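Endoglucanase (Fervidobacterium pennivorans DSM 9078, PDB 6KDD) probably hydrolyses beta-glucosidic bonds as an endoglucanase of glycosyl hydrolase family 5, a family built on a TIM barrel. Local coordinates at residues 26-31 / 291-296; 188-193 / 246-251. All blocks are in the same frame, centred on the assembly; numbering follows the deposited sequence.

Interaction 1 of 2, residues 26-31 / 291-296; sequences IGNALE and AYWEFC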
loop_
_atom_site.group_PDB
_atom_site.type_symbol
_atom_site.label_atom_id
_atom_site.label_comp_id
_atom_site.label_asym_id
_atom_site.label_seq_id
_atom_site.Cartn_x
_atom_site.Cartn_y
_atom_site.Cartn_z
ATOM N N ILE A 26 7.569 2.433 -1.533
ATOM C CA ILE A 26 8.669 2.371 -2.502
ATOM C C ILE A 26 8.158 1.644 -3.733
ATOM O O ILE A 26 8.242 0.422 -3.769
ATOM C CB ILE A 26 9.879 1.592 -1.937
ATOM C CG1 ILE A 26 10.183 1.939 -0.476
ATOM C CG2 ILE A 26 11.091 1.691 -2.880
ATOM C CD1 ILE A 26 10.337 3.394 -0.226
ATOM N N GLY A 27 7.608 2.393 -4.698
ATOM C CA GLY A 27 6.937 1.787 -5.835
ATOM C C GLY A 27 7.827 1.767 -7.084
ATOM O O GLY A 27 8.933 2.379 -7.112
ATOM N N ASN A 28 7.325 1.051 -8.121
ATOM C CA ASN A 28 8.045 0.883 -9.388
ATOM C C ASN A 28 9.332 0.089 -9.202
ATOM O O ASN A 28 10.273 0.235 -9.995
ATOM C CB ASN A 28 8.318 2.220 -10.102
ATOM C CG ASN A 28 7.068 2.753 -10.769
ATOM O OD1 ASN A 28 6.028 2.896 -10.125
ATOM N ND2 ASN A 28 7.156 3.088 -12.045
ATOM N N ALA A 29 9.352 -0.777 -8.175
ATOM C CA ALA A 29 10.570 -1.463 -7.781
ATOM C C ALA A 29 10.293 -2.972 -7.763
ATOM O O ALA A 29 10.309 -3.612 -8.835
ATOM C CB ALA A 29 11.051 -0.886 -6.446
ATOM N N LEU A 30 9.917 -3.539 -6.590
ATOM C CA LEU A 30 9.895 -4.999 -6.484
ATOM C C LEU A 30 8.564 -5.577 -6.949
ATOM O O LEU A 30 8.457 -6.806 -7.029
ATOM C CB LEU A 30 10.168 -5.489 -5.040
ATOM C CG LEU A 30 11.631 -5.333 -4.563
ATOM C CD1 LEU A 30 11.700 -5.514 -3.063
ATOM C CD2 LEU A 30 12.498 -6.407 -5.239
ATOM N N GLU A 31 7.576 -4.721 -7.289
ATOM C CA GLU A 31 6.292 -5.215 -7.782
ATOM C C GLU A 31 6.256 -5.230 -9.317
ATOM O O GLU A 31 5.219 -5.569 -9.914
ATOM C CB GLU A 31 5.137 -4.404 -7.160
ATOM C CG GLU A 31 4.854 -3.041 -7.830
ATOM C CD GLU A 31 5.803 -1.874 -7.579
ATOM O OE1 GLU A 31 6.984 -2.114 -7.202
ATOM O OE2 GLU A 31 5.344 -0.698 -7.732
ATOM N N ALA A 291 0.280 6.012 3.617
ATOM C CA ALA A 291 1.500 5.828 2.841
ATOM C C ALA A 291 1.302 6.456 1.470
ATOM O O ALA A 291 0.435 6.058 0.675
ATOM C CB ALA A 291 1.902 4.378 2.743
ATOM N N TYR A 292 2.123 7.473 1.223
ATOM C CA TYR A 292 2.064 8.204 -0.020
ATOM C C TYR A 292 2.493 7.307 -1.187
ATOM O O TYR A 292 3.441 6.536 -1.047
ATOM C CB TYR A 292 2.947 9.444 0.088
ATOM C CG TYR A 292 2.991 10.214 -1.209
ATOM C CD1 TYR A 292 1.875 10.939 -1.631
ATOM C CD2 TYR A 292 4.117 10.178 -2.030
ATOM C CE1 TYR A 292 1.878 11.598 -2.858
ATOM C CE2 TYR A 292 4.155 10.896 -3.225
ATOM C CZ TYR A 292 3.019 11.572 -3.643
ATOM O OH TYR A 292 3.017 12.236 -4.831
ATOM N N TRP A 293 1.835 7.468 -2.346
ATOM C CA TRP A 293 2.277 6.828 -3.592
ATOM C C TRP A 293 2.868 7.887 -4.516
ATOM O O TRP A 293 2.111 8.717 -5.013
ATOM C CB TRP A 293 1.104 6.156 -4.333
ATOM C CG TRP A 293 1.586 5.395 -5.541
ATOM C CD1 TRP A 293 1.649 5.828 -6.845
ATOM C CD2 TRP A 293 2.107 4.051 -5.534
ATOM N NE1 TRP A 293 2.134 4.814 -7.651
ATOM C CE2 TRP A 293 2.407 3.712 -6.881
ATOM C CE3 TRP A 293 2.299 3.084 -4.530
ATOM C CZ2 TRP A 293 2.982 2.479 -7.223
ATOM C CZ3 TRP A 293 2.811 1.844 -4.877
ATOM C CH2 TRP A 293 3.185 1.561 -6.203
ATOM N N GLU A 294 4.189 7.883 -4.775
ATOM C CA GLU A 294 5.182 6.986 -4.177
ATOM C C GLU A 294 6.497 7.757 -4.050
ATOM O O GLU A 294 6.529 8.977 -4.309
ATOM C CB GLU A 294 5.309 5.654 -4.930
ATOM C CG GLU A 294 5.099 5.770 -6.440
ATOM C CD GLU A 294 6.109 6.582 -7.229
ATOM O OE1 GLU A 294 7.263 6.788 -6.750
ATOM O OE2 GLU A 294 5.743 7.006 -8.342
ATOM N N PHE A 295 7.570 7.069 -3.617
ATOM C CA PHE A 295 8.799 7.726 -3.189
ATOM C C PHE A 295 9.521 8.454 -4.326
ATOM O O PHE A 295 9.752 9.664 -4.199
ATOM C CB PHE A 295 9.731 6.709 -2.530
ATOM C CG PHE A 295 11.130 7.204 -2.238
ATOM C CD1 PHE A 295 11.329 8.274 -1.358
ATOM C CD2 PHE A 295 12.243 6.535 -2.752
ATOM C CE1 PHE A 295 12.620 8.700 -1.055
ATOM C CE2 PHE A 295 13.528 6.981 -2.481
ATOM C CZ PHE A 295 13.716 8.070 -1.636
ATOM N N CYS A 296 9.906 7.746 -5.417
ATOM C CA CYS A 296 10.770 8.398 -6.403
ATOM C C CYS A 296 10.461 8.158 -7.888
ATOM O O CYS A 296 11.322 8.478 -8.730
ATOM C CB CYS A 296 12.235 8.016 -6.202
ATOM S SG CYS A 296 12.541 6.220 -6.257
HETATM O O HOH W 1 8.874 4.704 -5.547
HETATM O O HOH W 2 4.542 5.135 -9.903
#
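Gly27 and Glu294 face each other with their CA atoms 5.7 Å apart, and no hydrogen bond joins the two segments directly. The peptide bond between Trp293 and Glu294 is cis. A non-proline cis bond after a tryptophan that follows on from the last barrel strand is well known in family 5. Trp293 CG is anti to the backbone N (chi1 -175°), and the six-membered end of the indole reaches the other loop. Its CH2 lies 3.8 Å from Gly27 CA. Glu31 comes tip to tip with this ring: OE2 stands at its edge, 3.5 Å from Trp293 CH2, with carboxylate and indole planes 83° apart. The same carboxylate ties its own loop. Asn28 N donates to Glu31 OE2 at 2.7 Å, and Ala29 N donates to OE1 at 2.9 Å. Ile26 CD1 packs alongside Phe295 CB at 4.1 Å. Two waters bridge polar groups of the loops. One accepts from Gly27 N at 2.8 Å and also from Cys296 N. The second donates to Asn28 OD1 and Glu294 OE2. Ala297 N and Phe299 N also hold the Glu294 carboxylate, and Asn28 ND2 bonds to Trp38 O. A glycerol on Asn28 OD1 and a Tris molecule near Trp293, both probably from the crystallisation liquor, may mark a pocket. Two carboxylates fixed by backbone N-H groups are consistent with a held polar wall near the substrate cleft.

Interaction 2 of 2, residues 188-193 / 246-251; sequences RSLKLV and SDWAKQ
Trp248 and Arg188 make the broadest part of this contact, through carbon packing. Trp248 CG is anti to the backbone N (chi1 176°), which carries the indole out from the helix toward the loop. The two side chains slide past each other in opposite directions. Arg188 CG lies 3.9 Å from Trp248 CD1, and Arg188 CA is 3.7 Å from Trp248 NE1. The backbone N of Arg188 sits over one face of the indole, offset toward the rim. The guanidinium runs on to the root of the tryptophan, where Trp248 CB meets its edge in plane. The planes of guanidinium and indole are 29° apart.

The leucines close on the far end of the ring. Leu192 meets it tip to tip, its CD1 3.9 Å from Trp248 CH2. Leu190 CD2 is 4.2 Å from the same CH2.

Charges play a lesser part. Arg188 NH2 and Asp247 OD2 stay 5.3 Å apart, while Asp247 pairs with Lys243 and Arg188 makes a cation-pi contact with Tyr244. Arg188 NE is buried here with no partner in the model.

Trp248 thus plugs helix 232-252 onto the barrel. It also touches Val200 of strand 198-204 and Ile256 of strand 256-261. Leu190 reaches Trp154 of helix 151-168, and the loop that holds it leads into strand 198-204.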
loop_
_atom_site.group_PDB
_atom_site.type_symbol
_atom_site.label_atom_id
_atom_site.label_comp_id
_atom_site.label_asym_id
_atom_site.label_seq_id
_atom_site.Cartn_x
_atom_site.Cartn_y
_atom_site.Cartn_z
ATOM N N ARG A 188 -17.254 -0.943 3.087
ATOM C CA ARG A 188 -18.519 -1.480 3.573
ATOM C C ARG A 188 -18.765 -2.890 3.036
ATOM O O ARG A 188 -19.506 -3.659 3.647
ATOM C CB ARG A 188 -19.694 -0.562 3.217
ATOM C CG ARG A 188 -19.641 0.803 3.883
ATOM C CD ARG A 188 -20.879 1.148 4.692
ATOM N NE ARG A 188 -20.523 2.393 5.351
ATOM C CZ ARG A 188 -21.168 3.546 5.229
ATOM N NH1 ARG A 188 -22.266 3.627 4.495
ATOM N NH2 ARG A 188 -20.709 4.612 5.864
ATOM N N SER A 189 -18.115 -3.278 1.931
ATOM C CA SER A 189 -18.375 -4.616 1.416
ATOM C C SER A 189 -17.382 -5.672 1.939
ATOM O O SER A 189 -17.345 -6.824 1.488
ATOM C CB SER A 189 -18.560 -4.601 -0.077
ATOM O OG SER A 189 -17.370 -4.958 -0.733
ATOM N N LEU A 190 -16.619 -5.314 2.973
ATOM C CA LEU A 190 -15.625 -6.226 3.528
ATOM C C LEU A 190 -16.234 -6.968 4.723
ATOM O O LEU A 190 -16.781 -6.340 5.618
ATOM C CB LEU A 190 -14.459 -5.325 3.948
ATOM C CG LEU A 190 -13.067 -5.918 4.114
ATOM C CD1 LEU A 190 -12.580 -6.672 2.891
ATOM C CD2 LEU A 190 -12.118 -4.791 4.500
ATOM N N LYS A 191 -16.149 -8.302 4.733
ATOM C CA LYS A 191 -16.516 -9.083 5.910
ATOM C C LYS A 191 -15.312 -9.326 6.829
ATOM O O LYS A 191 -14.445 -10.131 6.523
ATOM C CB LYS A 191 -17.144 -10.411 5.475
ATOM C CG LYS A 191 -18.013 -11.078 6.535
ATOM C CD LYS A 191 -18.576 -12.421 6.112
ATOM C CE LYS A 191 -19.446 -12.345 4.873
ATOM N NZ LYS A 191 -19.328 -13.574 4.051
ATOM N N LEU A 192 -15.280 -8.652 7.985
ATOM C CA LEU A 192 -14.165 -8.737 8.918
ATOM C C LEU A 192 -14.207 -10.041 9.715
ATOM O O LEU A 192 -15.256 -10.445 10.198
ATOM C CB LEU A 192 -14.208 -7.539 9.875
ATOM C CG LEU A 192 -13.960 -6.175 9.233
ATOM C CD1 LEU A 192 -14.138 -5.059 10.256
ATOM C CD2 LEU A 192 -12.573 -6.103 8.616
ATOM N N VAL A 193 -13.042 -10.673 9.891
ATOM C CA VAL A 193 -12.903 -11.842 10.750
ATOM C C VAL A 193 -12.730 -11.356 12.188
ATOM O O VAL A 193 -12.533 -10.164 12.439
ATOM C CB VAL A 193 -11.708 -12.718 10.319
ATOM C CG1 VAL A 193 -11.886 -13.313 8.938
ATOM C CG2 VAL A 193 -10.405 -11.948 10.384
ATOM N N SER A 246 -14.415 6.265 8.050
ATOM C CA SER A 246 -14.274 6.440 9.490
ATOM C C SER A 246 -15.488 5.871 10.220
ATOM O O SER A 246 -15.344 5.140 11.207
ATOM C CB SER A 246 -14.115 7.895 9.797
ATOM O OG SER A 246 -14.020 8.103 11.202
ATOM N N ASP A 247 -16.680 6.250 9.735
ATOM C CA ASP A 247 -17.942 5.829 10.325
ATOM C C ASP A 247 -17.997 4.308 10.365
ATOM O O ASP A 247 -18.326 3.734 11.399
ATOM C CB ASP A 247 -19.171 6.482 9.654
ATOM C CG ASP A 247 -19.345 7.944 10.025
ATOM O OD1 ASP A 247 -18.782 8.359 11.062
ATOM O OD2 ASP A 247 -19.987 8.682 9.253
ATOM N N TRP A 248 -17.666 3.675 9.238
ATOM C CA TRP A 248 -17.628 2.222 9.143
ATOM C C TRP A 248 -16.562 1.619 10.069
ATOM O O TRP A 248 -16.795 0.585 10.708
ATOM C CB TRP A 248 -17.400 1.813 7.691
ATOM C CG TRP A 248 -17.246 0.336 7.494
ATOM C CD1 TRP A 248 -18.234 -0.580 7.276
ATOM C CD2 TRP A 248 -16.011 -0.408 7.507
ATOM N NE1 TRP A 248 -17.704 -1.837 7.115
ATOM C CE2 TRP A 248 -16.339 -1.763 7.270
ATOM C CE3 TRP A 248 -14.663 -0.054 7.657
ATOM C CZ2 TRP A 248 -15.372 -2.767 7.223
ATOM C CZ3 TRP A 248 -13.713 -1.051 7.618
ATOM C CH2 TRP A 248 -14.061 -2.386 7.391
ATOM N N ALA A 249 -15.376 2.245 10.123
ATOM C CA ALA A 249 -14.282 1.682 10.910
ATOM C C ALA A 249 -14.584 1.779 12.408
ATOM O O ALA A 249 -14.247 0.885 13.165
ATOM C CB ALA A 249 -12.965 2.346 10.578
ATOM N N LYS A 250 -15.170 2.901 12.838
ATOM C CA LYS A 250 -15.543 3.082 14.230
ATOM C C LYS A 250 -16.591 2.040 14.620
ATOM O O LYS A 250 -16.482 1.417 15.677
ATOM C CB LYS A 250 -16.005 4.523 14.445
ATOM C CG LYS A 250 -14.876 5.543 14.426
ATOM C CD LYS A 250 -15.332 6.915 14.814
ATOM C CE LYS A 250 -14.176 7.865 14.997
ATOM N NZ LYS A 250 -14.632 9.269 14.842
ATOM N N GLN A 251 -17.567 1.804 13.737
ATOM C CA GLN A 251 -18.620 0.838 14.038
ATOM C C GLN A 251 -18.060 -0.583 14.105
ATOM O O GLN A 251 -18.583 -1.410 14.838
ATOM C CB GLN A 251 -19.852 1.013 13.141
ATOM C CG GLN A 251 -20.139 -0.136 12.178
ATOM C CD GLN A 251 -21.000 0.304 11.012
ATOM O OE1 GLN A 251 -21.498 1.429 10.966
ATOM N NE2 GLN A 251 -21.170 -0.580 10.040
#

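Both contacts belong to one eight-stranded parallel barrel. Their centres are 27 Å apart, and their nearest atoms about 15 Å, so they do not touch. Interaction 1 joins the loop after the first strand, 22-25, to the end of the last, 289-292, across the closure of the barrel. It lies at the C-terminal ends of the strands, where family 5 enzymes bind substrate. Interaction 2 lies at the other end, where loop 188-193 and helix 232-252 lead toward strands 198-204 and 256-261. Along the chain the order is 26-31, 188-193, 246-251, 291-296. One contact therefore probably borders the cleft, and the other packs the outer layer against the barrel.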